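Local coordinates for dopamine N-acetyltransferase-like Protein (Tribolium castaneum, PDB 6V3T) that probably transfers acyl groups from acyl-CoA thioesters, acetyl-CoA among them, to the amine of arylalkylamines such as serotonin, at residues P26-V31 / I195-K199; F176-V182 / Y204-K210; I15-R19 / E44-L48; E147-E151 / T209-S213. One frame throughout, in Å; residues are numbered along the deposited sequence. Where two conformers were deposited one is given.

In the fold
All four contacts belong to one GNAT-type acetyltransferase domain built round a mixed sheet, with acetyl-CoA bound. Contact 1 comes closest, the Pro26 side chain lying about 4 Å from the cofactor; contacts 2 and 3 follow, with the Tyr205 and Asp47 side chains each about 7 Å away. The centres of contacts 1 and 3 are about 20 Å apart. Contact 2 pairs the last two strands. Contact 4 shares Thr209 and Lys210 with it and touches it where Phe176 meets Glu147, but the Glu147 side chain is about 13 Å from acetyl-CoA. Contacts 1 and 4, about 30 Å apart between centres, lie on opposite sides of the chain's centre.

Contact 1 of 4, residues P26-V31 / I195-K199; sequences PLNASV and IYDTK
This is a helix-to-loop contact beside the acetyl-CoA site: helix 26-31 lies against the irregular segment 195-199, in the long connection between strands 177-183 and 204-211. The Pro26 side chain is about 4 Å from the bound acetyl-CoA and from the side chains of Thr163 and Ser164, which bind it. The segments bury 266 Å²; the nearest CA atoms are those of Ser30 and Thr198, 4.9 Å apart. Segment 195-199 makes an inverse gamma turn at Asp197 (phi/psi -76/81), with a weak Thr198 N to Tyr196 O bond of 3.0 Å, and is extended at Thr198 and Lys199. Ser30 is the middle of the interface. Its chi1 of 74° (p) turns OG back to Leu27 O, a 2.8 Å hydrogen bond within the helix, while Ser30 CB rests 3.2 Å from Asp197 O and 3.7 Å from Thr198 CG2. Ser30 OG also sits 3.6 Å from Tyr196 CA, at the ring edge. Tyr196 (chi1 -46°, m) presents CD1 to Leu27 CD1 at 3.6 Å and to Val31 CG1 at 4.0 Å, mainly van der Waals packing. On helix 94-108, Leu27 and Val31 touch Ile99, Tyr196 packs on Leu102, and Tyr196 OH hydrogen-bonds to Arg98 O.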
loop_
_atom_site.group_PDB
_atom_site.type_symbol
_atom_site.label_atom_id
_atom_site.label_comp_id
_atom_site.label_asym_id
_atom_site.label_seq_id
_atom_site.Cartn_x
_atom_site.Cartn_y
_atom_site.Cartn_z
ATOM N N PRO A 26 9.156 -3.963 3.053
ATOM C CA PRO A 26 10.352 -3.203 3.430
ATOM C C PRO A 26 10.245 -2.282 4.651
ATOM O O PRO A 26 11.003 -2.462 5.563
ATOM C CB PRO A 26 10.603 -2.334 2.192
ATOM C CG PRO A 26 10.107 -3.193 1.056
ATOM C CD PRO A 26 8.908 -3.935 1.605
ATOM N N LEU A 27 9.350 -1.302 4.618
ATOM C CA LEU A 27 9.191 -0.321 5.718
ATOM C C LEU A 27 8.916 -1.060 7.029
ATOM O O LEU A 27 9.699 -0.897 7.956
ATOM C CB LEU A 27 8.040 0.622 5.390
ATOM C CG LEU A 27 7.827 1.734 6.409
ATOM C CD1 LEU A 27 9.144 2.425 6.715
ATOM C CD2 LEU A 27 6.795 2.731 5.904
ATOM N N ASN A 28 7.839 -1.843 7.059
ATOM C CA ASN A 28 7.417 -2.711 8.189
ATOM C C ASN A 28 8.650 -3.370 8.796
ATOM O O ASN A 28 8.849 -3.241 10.006
ATOM C CB ASN A 28 6.438 -3.785 7.718
ATOM C CG ASN A 28 6.106 -4.790 8.792
ATOM O OD1 ASN A 28 6.993 -5.399 9.367
ATOM N ND2 ASN A 28 4.829 -4.978 9.061
ATOM N N ALA A 29 9.430 -4.056 7.960
ATOM C CA ALA A 29 10.648 -4.804 8.344
ATOM C C ALA A 29 11.578 -3.908 9.161
ATOM O O ALA A 29 12.032 -4.365 10.224
ATOM C CB ALA A 29 11.351 -5.323 7.119
ATOM N N SER A 30 11.830 -2.682 8.694
ATOM C CA SER A 30 12.888 -1.790 9.240
ATOM C C SER A 30 12.506 -1.276 10.635
ATOM O O SER A 30 13.410 -0.735 11.306
ATOM C CB SER A 30 13.199 -0.652 8.309
ATOM O OG SER A 30 12.170 0.322 8.321
ATOM N N VAL A 31 11.230 -1.406 11.036
ATOM C CA VAL A 31 10.730 -1.056 12.404
ATOM C C VAL A 31 10.188 -2.316 13.095
ATOM O O VAL A 31 10.179 -2.330 14.337
ATOM C CB VAL A 31 9.659 0.057 12.377
ATOM C CG1 VAL A 31 10.042 1.214 11.467
ATOM C CG2 VAL A 31 8.281 -0.465 12.005
ATOM N N ILE A 195 16.344 5.314 11.940
ATOM C CA ILE A 195 14.994 4.895 12.438
ATOM C C ILE A 195 14.418 3.835 11.497
ATOM O O ILE A 195 13.763 2.890 11.980
ATOM C CB ILE A 195 14.056 6.113 12.542
ATOM C CG1 ILE A 195 14.455 7.009 13.714
ATOM C CG2 ILE A 195 12.596 5.688 12.629
ATOM C CD1 ILE A 195 13.951 8.420 13.604
ATOM N N TYR A 196 14.607 4.048 10.195
ATOM C CA TYR A 196 14.296 3.080 9.117
ATOM C C TYR A 196 15.607 2.474 8.634
ATOM O O TYR A 196 16.162 2.937 7.611
ATOM C CB TYR A 196 13.531 3.773 7.995
ATOM C CG TYR A 196 12.421 4.656 8.494
ATOM C CD1 TYR A 196 11.275 4.116 9.061
ATOM C CD2 TYR A 196 12.530 6.035 8.429
ATOM C CE1 TYR A 196 10.252 4.925 9.526
ATOM C CE2 TYR A 196 11.517 6.857 8.895
ATOM C CZ TYR A 196 10.374 6.300 9.440
ATOM O OH TYR A 196 9.381 7.111 9.898
ATOM N N ASP A 197 16.102 1.499 9.396
ATOM C CA ASP A 197 17.225 0.625 8.983
ATOM C C ASP A 197 16.653 -0.372 7.969
ATOM O O ASP A 197 16.287 -1.495 8.377
ATOM C CB ASP A 197 17.893 -0.026 10.198
ATOM C CG ASP A 197 19.327 -0.466 9.949
ATOM O OD1 ASP A 197 20.115 0.377 9.483
ATOM O OD2 ASP A 197 19.640 -1.649 10.220
ATOM N N THR A 198 16.508 0.061 6.713
ATOM C CA THR A 198 15.978 -0.754 5.587
ATOM C C THR A 198 17.131 -1.547 4.969
ATOM O O THR A 198 18.220 -0.961 4.802
ATOM C CB THR A 198 15.289 0.119 4.532
ATOM O OG1 THR A 198 16.194 1.166 4.182
ATOM C CG2 THR A 198 13.976 0.702 5.004
ATOM N N LYS A 199 16.906 -2.827 4.662
ATOM C CA LYS A 199 17.893 -3.674 3.943
ATOM C C LYS A 199 17.734 -3.413 2.444
ATOM O O LYS A 199 16.583 -3.352 1.973
ATOM C CB LYS A 199 17.735 -5.151 4.326
ATOM C CG LYS A 199 18.420 -5.541 5.633
ATOM C CD LYS A 199 17.993 -6.893 6.174
ATOM C CE LYS A 199 18.093 -6.992 7.683
ATOM N NZ LYS A 199 17.370 -8.182 8.191
#

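Contact 2 of 4, residues F176-V182 / Y204-K210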
loop_
_atom_site.group_PDB
_atom_site.type_symbol
_atom_site.label_atom_id
_atom_site.label_comp_id
_atom_site.label_asym_id
_atom_site.label_seq_id
_atom_site.Cartn_x
_atom_site.Cartn_y
_atom_site.Cartn_z
ATOM N N PHE A 176 3.821 5.482 -14.413
ATOM C CA PHE A 176 3.637 6.348 -13.226
ATOM C C PHE A 176 4.835 7.293 -13.082
ATOM O O PHE A 176 5.982 6.890 -13.336
ATOM C CB PHE A 176 3.469 5.509 -11.963
ATOM C CG PHE A 176 2.082 4.968 -11.777
ATOM C CD1 PHE A 176 1.477 4.222 -12.772
ATOM C CD2 PHE A 176 1.379 5.215 -10.611
ATOM C CE1 PHE A 176 0.191 3.730 -12.600
ATOM C CE2 PHE A 176 0.099 4.718 -10.439
ATOM C CZ PHE A 176 -0.495 3.978 -11.434
ATOM N N ILE A 177 4.542 8.515 -12.641
ATOM C CA ILE A 177 5.508 9.606 -12.335
ATOM C C ILE A 177 5.803 9.579 -10.833
ATOM O O ILE A 177 4.870 9.329 -10.062
ATOM C CB ILE A 177 4.892 10.945 -12.790
ATOM C CG1 ILE A 177 5.005 11.110 -14.306
ATOM C CG2 ILE A 177 5.486 12.134 -12.052
ATOM C CD1 ILE A 177 6.420 11.343 -14.796
ATOM N N THR A 178 7.048 9.848 -10.438
ATOM C CA THR A 178 7.449 10.045 -9.018
ATOM C C THR A 178 7.099 11.474 -8.593
ATOM O O THR A 178 7.660 12.426 -9.177
ATOM C CB THR A 178 8.933 9.745 -8.786
ATOM O OG1 THR A 178 9.109 8.334 -8.880
ATOM C CG2 THR A 178 9.421 10.218 -7.435
ATOM N N GLU A 179 6.202 11.599 -7.612
ATOM C CA GLU A 179 5.740 12.883 -7.024
ATOM C C GLU A 179 6.755 13.357 -5.986
ATOM O O GLU A 179 7.238 14.482 -6.108
ATOM C CB GLU A 179 4.376 12.706 -6.362
ATOM C CG GLU A 179 3.264 12.413 -7.342
ATOM C CD GLU A 179 2.860 13.581 -8.222
ATOM O OE1 GLU A 179 3.348 14.700 -7.981
ATOM O OE2 GLU A 179 2.049 13.373 -9.138
ATOM N N LYS A 180 7.033 12.525 -4.985
ATOM C CA LYS A 180 8.091 12.783 -3.980
ATOM C C LYS A 180 8.970 11.541 -3.834
ATOM O O LYS A 180 8.447 10.431 -3.806
ATOM C CB LYS A 180 7.500 13.182 -2.627
ATOM C CG LYS A 180 8.546 13.356 -1.534
ATOM C CD LYS A 180 8.209 14.387 -0.501
ATOM C CE LYS A 180 8.618 15.789 -0.873
ATOM N NZ LYS A 180 9.917 16.189 -0.294
ATOM N N CYS A 181 10.273 11.748 -3.738
ATOM C CA CYS A 181 11.263 10.690 -3.455
ATOM C C CYS A 181 11.965 11.030 -2.139
ATOM O O CYS A 181 12.444 12.181 -2.004
ATOM C CB CYS A 181 12.260 10.564 -4.597
ATOM S SG CYS A 181 13.225 9.040 -4.493
ATOM N N VAL A 182 11.984 10.076 -1.205
ATOM C CA VAL A 182 12.530 10.256 0.169
ATOM C C VAL A 182 13.338 9.018 0.551
ATOM O O VAL A 182 12.795 7.889 0.470
ATOM C CB VAL A 182 11.424 10.538 1.206
ATOM C CG1 VAL A 182 10.278 9.544 1.129
ATOM C CG2 VAL A 182 11.981 10.586 2.618
ATOM N N TYR A 204 14.927 3.830 -0.612
ATOM C CA TYR A 204 14.037 5.023 -0.647
ATOM C C TYR A 204 12.587 4.652 -0.978
ATOM O O TYR A 204 12.326 3.601 -1.595
ATOM C CB TYR A 204 14.589 6.052 -1.631
ATOM C CG TYR A 204 14.940 5.500 -2.987
ATOM C CD1 TYR A 204 16.054 4.726 -3.199
ATOM C CD2 TYR A 204 14.155 5.754 -4.079
ATOM C CE1 TYR A 204 16.369 4.208 -4.443
ATOM C CE2 TYR A 204 14.467 5.269 -5.338
ATOM C CZ TYR A 204 15.576 4.485 -5.527
ATOM O OH TYR A 204 15.867 3.998 -6.764
ATOM N N TYR A 205 11.676 5.536 -0.555
ATOM C CA TYR A 205 10.198 5.439 -0.700
ATOM C C TYR A 205 9.749 6.527 -1.676
ATOM O O TYR A 205 10.142 7.713 -1.517
ATOM C CB TYR A 205 9.530 5.549 0.675
ATOM C CG TYR A 205 8.132 6.125 0.745
ATOM C CD1 TYR A 205 7.069 5.565 0.052
ATOM C CD2 TYR A 205 7.851 7.185 1.592
ATOM C CE1 TYR A 205 5.779 6.072 0.160
ATOM C CE2 TYR A 205 6.571 7.702 1.716
ATOM C CZ TYR A 205 5.529 7.147 0.995
ATOM O OH TYR A 205 4.272 7.674 1.122
ATOM N N LYS A 206 8.999 6.116 -2.696
ATOM C CA LYS A 206 8.431 7.027 -3.707
ATOM C C LYS A 206 6.923 7.010 -3.570
ATOM O O LYS A 206 6.357 5.900 -3.510
ATOM C CB LYS A 206 8.777 6.577 -5.120
ATOM C CG LYS A 206 10.162 6.952 -5.606
ATOM C CD LYS A 206 10.488 6.231 -6.881
ATOM C CE LYS A 206 11.687 6.780 -7.605
ATOM N NZ LYS A 206 11.792 6.147 -8.935
ATOM N N VAL A 207 6.318 8.193 -3.513
ATOM C CA VAL A 207 4.893 8.401 -3.883
ATOM C C VAL A 207 4.858 8.551 -5.405
ATOM O O VAL A 207 5.641 9.348 -5.941
ATOM C CB VAL A 207 4.269 9.594 -3.138
ATOM C CG1 VAL A 207 2.877 9.924 -3.652
ATOM C CG2 VAL A 207 4.216 9.328 -1.644
ATOM N N MET A 208 4.026 7.746 -6.062
ATOM C CA MET A 208 3.965 7.627 -7.537
ATOM C C MET A 208 2.505 7.719 -7.965
ATOM O O MET A 208 1.622 7.369 -7.178
ATOM C CB MET A 208 4.578 6.308 -8.015
ATOM C CG MET A 208 5.994 6.102 -7.504
ATOM S SD MET A 208 6.846 4.654 -8.176
ATOM C CE MET A 208 7.356 5.298 -9.774
ATOM N N THR A 209 2.289 8.171 -9.190
ATOM C CA THR A 209 1.024 8.774 -9.646
ATOM C C THR A 209 0.883 8.578 -11.154
ATOM O O THR A 209 1.899 8.710 -11.865
ATOM C CB THR A 209 1.013 10.252 -9.248
ATOM O OG1 THR A 209 0.261 10.298 -8.037
ATOM C CG2 THR A 209 0.430 11.168 -10.305
ATOM N N LYS A 210 -0.338 8.307 -11.611
ATOM C CA LYS A 210 -0.701 8.396 -13.039
ATOM C C LYS A 210 -2.077 9.032 -13.155
ATOM O O LYS A 210 -2.919 8.775 -12.271
ATOM C CB LYS A 210 -0.693 7.016 -13.690
ATOM C CG LYS A 210 -0.438 7.053 -15.188
ATOM C CD LYS A 210 -0.653 5.726 -15.857
ATOM C CE LYS A 210 -0.560 5.805 -17.364
ATOM N NZ LYS A 210 -1.531 4.877 -17.992
#
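The last two strands pair antiparallel at one edge of the GNAT sheet, the axes of 180-182 and 204-210 being 4.9 Å apart at 169°. Ile177 N to Thr209 O (2.8 Å) opens the ladder, with a weak return bond from Thr209 N to Ile177 O (3.0 Å). A classic beta bulge, Glu179 and Lys180 both facing Val207, interrupts it: Glu179 N donates to Val207 O (2.9 Å), and Val207 N to Lys180 O (3.1 Å). Beyond it Val182 and Tyr205 pair through Tyr205 N to Val182 O (2.8 Å) and Val182 N to Tyr205 O (3.0 Å). Lys210 CB makes a CH-pi contact over the Phe176 ring, 3.6 Å from its centroid. Val182 CG1 meets Tyr205 CD2, and Cys181 SG meets Tyr204 CD2, each at 3.4 Å. Glu179 OE2 lies 3.0 Å from Thr209 CG2; the carboxylate salt-bridges Lys115 and hydrogen-bonds Tyr116 OH. Outermost strand 177-183 is separated from 157-162 by 204-211; helix 165-174 packs on Met208, helix 94-108 on Tyr205 and Val207.

Contact 3 of 4, residues I15-R19 / E44-L48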
loop_
_atom_site.group_PDB
_atom_site.type_symbol
_atom_site.label_atom_id
_atom_site.label_comp_id
_atom_site.label_asym_id
_atom_site.label_seq_id
_atom_site.Cartn_x
_atom_site.Cartn_y
_atom_site.Cartn_z
ATOM N N ILE A 15 -7.134 -11.723 4.925
ATOM C CA ILE A 15 -6.391 -11.334 6.156
ATOM C C ILE A 15 -5.358 -12.426 6.451
ATOM O O ILE A 15 -4.184 -12.086 6.678
ATOM C CB ILE A 15 -7.343 -11.084 7.341
ATOM C CG1 ILE A 15 -8.307 -9.930 7.061
ATOM C CG2 ILE A 15 -6.552 -10.854 8.620
ATOM C CD1 ILE A 15 -7.632 -8.589 6.862
ATOM N N HIS A 16 -5.776 -13.698 6.434
ATOM C CA HIS A 16 -4.888 -14.859 6.719
ATOM C C HIS A 16 -3.797 -14.948 5.645
ATOM O O HIS A 16 -2.701 -15.448 5.965
ATOM C CB HIS A 16 -5.680 -16.168 6.865
ATOM C CG HIS A 16 -4.872 -17.255 7.498
ATOM N ND1 HIS A 16 -4.453 -17.192 8.818
ATOM C CD2 HIS A 16 -4.375 -18.407 7.000
ATOM C CE1 HIS A 16 -3.740 -18.261 9.103
ATOM N NE2 HIS A 16 -3.680 -19.024 8.006
ATOM N N HIS A 17 -4.080 -14.475 4.425
ATOM C CA HIS A 17 -3.066 -14.302 3.351
ATOM C C HIS A 17 -2.073 -13.218 3.772
ATOM O O HIS A 17 -0.865 -13.436 3.631
ATOM C CB HIS A 17 -3.717 -13.956 2.009
ATOM C CG HIS A 17 -2.764 -13.397 1.005
ATOM N ND1 HIS A 17 -2.448 -14.064 -0.158
ATOM C CD2 HIS A 17 -2.063 -12.242 0.977
ATOM C CE1 HIS A 17 -1.599 -13.345 -0.858
ATOM N NE2 HIS A 17 -1.347 -12.227 -0.184
ATOM N N LEU A 18 -2.573 -12.081 4.249
ATOM C CA LEU A 18 -1.729 -10.900 4.566
ATOM C C LEU A 18 -0.841 -11.243 5.758
ATOM O O LEU A 18 0.360 -10.953 5.691
ATOM C CB LEU A 18 -2.612 -9.679 4.849
ATOM C CG LEU A 18 -3.220 -9.004 3.617
ATOM C CD1 LEU A 18 -4.077 -7.820 4.026
ATOM C CD2 LEU A 18 -2.145 -8.556 2.632
ATOM N N ARG A 19 -1.419 -11.859 6.793
ATOM C CA ARG A 19 -0.680 -12.307 8.001
ATOM C C ARG A 19 0.542 -13.114 7.552
ATOM O O ARG A 19 1.646 -12.786 8.010
ATOM C CB ARG A 19 -1.600 -13.100 8.935
ATOM C CG ARG A 19 -2.518 -12.224 9.778
ATOM C CD ARG A 19 -3.254 -13.003 10.851
ATOM N NE ARG A 19 -4.682 -13.051 10.599
ATOM C CZ ARG A 19 -5.469 -14.086 10.872
ATOM N NH1 ARG A 19 -4.971 -15.186 11.414
ATOM N NH2 ARG A 19 -6.758 -14.029 10.584
ATOM N N GLU A 44 -4.946 -4.472 10.284
ATOM C CA GLU A 44 -6.013 -5.360 9.754
ATOM C C GLU A 44 -7.345 -4.595 9.750
ATOM O O GLU A 44 -8.152 -4.853 8.843
ATOM C CB GLU A 44 -6.057 -6.675 10.540
ATOM C CG GLU A 44 -5.085 -7.723 10.002
ATOM C CD GLU A 44 -4.529 -8.742 10.992
ATOM O OE1 GLU A 44 -5.322 -9.487 11.594
ATOM O OE2 GLU A 44 -3.294 -8.804 11.145
ATOM N N HIS A 45 -7.544 -3.660 10.691
ATOM C CA HIS A 45 -8.756 -2.799 10.765
ATOM C C HIS A 45 -8.812 -1.833 9.572
ATOM O O HIS A 45 -9.887 -1.745 8.949
ATOM C CB HIS A 45 -8.840 -2.035 12.091
ATOM C CG HIS A 45 -10.038 -1.149 12.145
ATOM N ND1 HIS A 45 -11.326 -1.651 12.022
ATOM C CD2 HIS A 45 -10.158 0.192 12.246
ATOM C CE1 HIS A 45 -12.188 -0.658 12.073
ATOM N NE2 HIS A 45 -11.497 0.484 12.214
ATOM N N HIS A 46 -7.724 -1.106 9.285
ATOM C CA HIS A 46 -7.636 -0.206 8.102
ATOM C C HIS A 46 -8.020 -1.008 6.865
ATOM O O HIS A 46 -8.910 -0.571 6.125
ATOM C CB HIS A 46 -6.239 0.386 7.914
ATOM C CG HIS A 46 -5.907 1.434 8.907
ATOM N ND1 HIS A 46 -5.956 2.781 8.614
ATOM C CD2 HIS A 46 -5.541 1.335 10.196
ATOM C CE1 HIS A 46 -5.614 3.471 9.682
ATOM N NE2 HIS A 46 -5.358 2.608 10.663
ATOM N N ASP A 47 -7.372 -2.160 6.691
ATOM C CA ASP A 47 -7.463 -3.009 5.477
ATOM C C ASP A 47 -8.929 -3.425 5.294
ATOM O O ASP A 47 -9.413 -3.413 4.138
ATOM C CB ASP A 47 -6.485 -4.186 5.575
ATOM C CG ASP A 47 -5.064 -3.773 5.935
ATOM O OD1 ASP A 47 -4.864 -2.580 6.238
ATOM O OD2 ASP A 47 -4.170 -4.646 5.923
ATOM N N LEU A 48 -9.615 -3.733 6.400
ATOM C CA LEU A 48 -11.041 -4.156 6.424
ATOM C C LEU A 48 -11.924 -3.052 5.834
ATOM O O LEU A 48 -12.894 -3.399 5.125
ATOM C CB LEU A 48 -11.451 -4.477 7.867
ATOM C CG LEU A 48 -11.653 -5.958 8.208
ATOM C CD1 LEU A 48 -10.729 -6.869 7.408
ATOM C CD2 LEU A 48 -11.468 -6.199 9.704
#
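Helices 11-19 and 41-52 of the GNAT fold lie side by side here, their segments 15-19 and 44-48 crossing at 139° with axes 11.6 Å apart at closest. At that separation only side chains meet, over 239 Å². Ile15, in the m,m rotamer, points toward the other helix and carries most of the apolar contact: its CD1 lies 3.6 Å from Leu48 CD1. Leu48 reaches it with chi angles between the usual wells (-108°, 32°). Leu18 (m,t) also points across and sets CD1 3.7 Å from Asp47 OD2, a van der Waals approach; both Leu18 and Asp47 rest on Ile126 of strand 120-129. Glu44 (chi1 -86°, chi2 151°) stretches back over Ile15, OE1 being 3.5 Å from Ile15 CG2, while its OE2 accepts a hydrogen bond from Cys40 N. Arg19 starts sideways, but chi3 of -113° bends the guanidinium so that its NE meets Glu44 OE1 in a long salt bridge of 3.8 Å.

Contact 4 of 4, residues E147-E151 / T209-S213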
loop_
_atom_site.group_PDB
_atom_site.type_symbol
_atom_site.label_atom_id
_atom_site.label_comp_id
_atom_site.label_asym_id
_atom_site.label_seq_id
_atom_site.Cartn_x
_atom_site.Cartn_y
_atom_site.Cartn_z
ATOM N N GLU A 147 -5.511 -0.125 -12.097
ATOM C CA GLU A 147 -5.552 1.130 -12.897
ATOM C C GLU A 147 -6.885 1.175 -13.646
ATOM O O GLU A 147 -7.506 2.255 -13.692
ATOM C CB GLU A 147 -4.371 1.208 -13.869
ATOM C CG GLU A 147 -4.249 2.545 -14.559
ATOM C CD GLU A 147 -3.302 2.608 -15.753
ATOM O OE1 GLU A 147 -2.063 2.758 -15.540
ATOM O OE2 GLU A 147 -3.810 2.548 -16.905
ATOM N N LEU A 148 -7.318 0.036 -14.183
ATOM C CA LEU A 148 -8.505 -0.043 -15.069
ATOM C C LEU A 148 -9.787 -0.008 -14.235
ATOM O O LEU A 148 -10.795 0.510 -14.753
ATOM C CB LEU A 148 -8.412 -1.316 -15.907
ATOM C CG LEU A 148 -7.206 -1.380 -16.842
ATOM C CD1 LEU A 148 -7.169 -2.711 -17.571
ATOM C CD2 LEU A 148 -7.206 -0.225 -17.832
ATOM N N ILE A 149 -9.752 -0.536 -13.010
ATOM C CA ILE A 149 -10.864 -0.397 -12.025
ATOM C C ILE A 149 -11.076 1.101 -11.779
ATOM O O ILE A 149 -12.241 1.529 -11.702
ATOM C CB ILE A 149 -10.572 -1.166 -10.720
ATOM C CG1 ILE A 149 -10.573 -2.685 -10.927
ATOM C CG2 ILE A 149 -11.542 -0.757 -9.624
ATOM C CD1 ILE A 149 -11.959 -3.312 -11.041
ATOM N N ALA A 150 -9.993 1.872 -11.677
ATOM C CA ALA A 150 -10.046 3.323 -11.413
ATOM C C ALA A 150 -10.801 4.012 -12.556
ATOM O O ALA A 150 -11.743 4.766 -12.264
ATOM C CB ALA A 150 -8.654 3.864 -11.232
ATOM N N GLU A 151 -10.435 3.729 -13.808
ATOM C CA GLU A 151 -11.022 4.376 -15.014
ATOM C C GLU A 151 -12.508 4.013 -15.134
ATOM O O GLU A 151 -13.295 4.888 -15.537
ATOM C CB GLU A 151 -10.251 3.959 -16.260
ATOM C CG GLU A 151 -8.791 4.348 -16.216
ATOM C CD GLU A 151 -8.068 4.178 -17.542
ATOM O OE1 GLU A 151 -8.339 3.183 -18.237
ATOM O OE2 GLU A 151 -7.250 5.052 -17.885
ATOM N N THR A 209 2.289 8.171 -9.190
ATOM C CA THR A 209 1.024 8.774 -9.646
ATOM C C THR A 209 0.883 8.578 -11.154
ATOM O O THR A 209 1.899 8.710 -11.865
ATOM C CB THR A 209 1.013 10.252 -9.248
ATOM O OG1 THR A 209 0.261 10.298 -8.037
ATOM C CG2 THR A 209 0.430 11.168 -10.305
ATOM N N LYS A 210 -0.338 8.307 -11.611
ATOM C CA LYS A 210 -0.701 8.396 -13.039
ATOM C C LYS A 210 -2.077 9.032 -13.155
ATOM O O LYS A 210 -2.919 8.775 -12.271
ATOM C CB LYS A 210 -0.693 7.016 -13.690
ATOM C CG LYS A 210 -0.438 7.053 -15.188
ATOM C CD LYS A 210 -0.653 5.726 -15.857
ATOM C CE LYS A 210 -0.560 5.805 -17.364
ATOM N NZ LYS A 210 -1.531 4.877 -17.992
ATOM N N VAL A 211 -2.273 9.816 -14.216
ATOM C CA VAL A 211 -3.553 10.498 -14.563
ATOM C C VAL A 211 -4.278 9.614 -15.586
ATOM O O VAL A 211 -3.600 9.121 -16.504
ATOM C CB VAL A 211 -3.274 11.913 -15.107
ATOM C CG1 VAL A 211 -4.541 12.748 -15.195
ATOM C CG2 VAL A 211 -2.208 12.640 -14.293
ATOM N N VAL A 212 -5.592 9.421 -15.442
ATOM C CA VAL A 212 -6.358 8.350 -16.153
ATOM C C VAL A 212 -7.617 8.949 -16.817
ATOM O O VAL A 212 -7.629 10.180 -17.006
ATOM C CB VAL A 212 -6.659 7.209 -15.165
ATOM C CG1 VAL A 212 -5.404 6.750 -14.431
ATOM C CG2 VAL A 212 -7.739 7.591 -14.168
ATOM N N SER A 213 -8.624 8.126 -17.168
ATOM C CA SER A 213 -9.772 8.483 -18.057
ATOM C C SER A 213 -11.135 8.271 -17.368
ATOM O O SER A 213 -11.984 7.494 -17.695
ATOM C CB SER A 213 -9.673 7.692 -19.329
ATOM O OG SER A 213 -8.354 7.767 -19.848
#
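Glu147 opens the helical segment and points toward the strand, its chi1 and chi2 both near 180° (-172° and -167°), so that the carboxylate is carried out to Lys210. Lys210 NZ donates to Glu147 OE1 at 3.3 Å within a salt bridge, and weakly to Glu147 OE2 at 3.4 Å. The aliphatic part of the same glutamate, at CG, lies 4.4 Å from Val212 CG1. Glu151, one turn after Glu147, is joined to it by the helical bond from Glu151 N to Glu147 O (3.3 Å). Its side chain is m,t and reaches the end of the modelled chain: Glu151 OE2 is 3.5 Å from Val212 CB and 3.5 Å from Ser213 OG. The nearest CA atoms, those of Glu151 and Ser213, are 5.3 Å apart. The contact thus joins helix 138-152 to the close of strand 204-211 and to the residues beyond it, over 273 Å². Both glutamates, a turn apart, touch Val212, and the chemistry implies a surface join in which one salt bridge, Lys210 to Glu147, is combined with van der Waals contacts of the two glutamates to Val212 and the approach of Glu151 to Ser213.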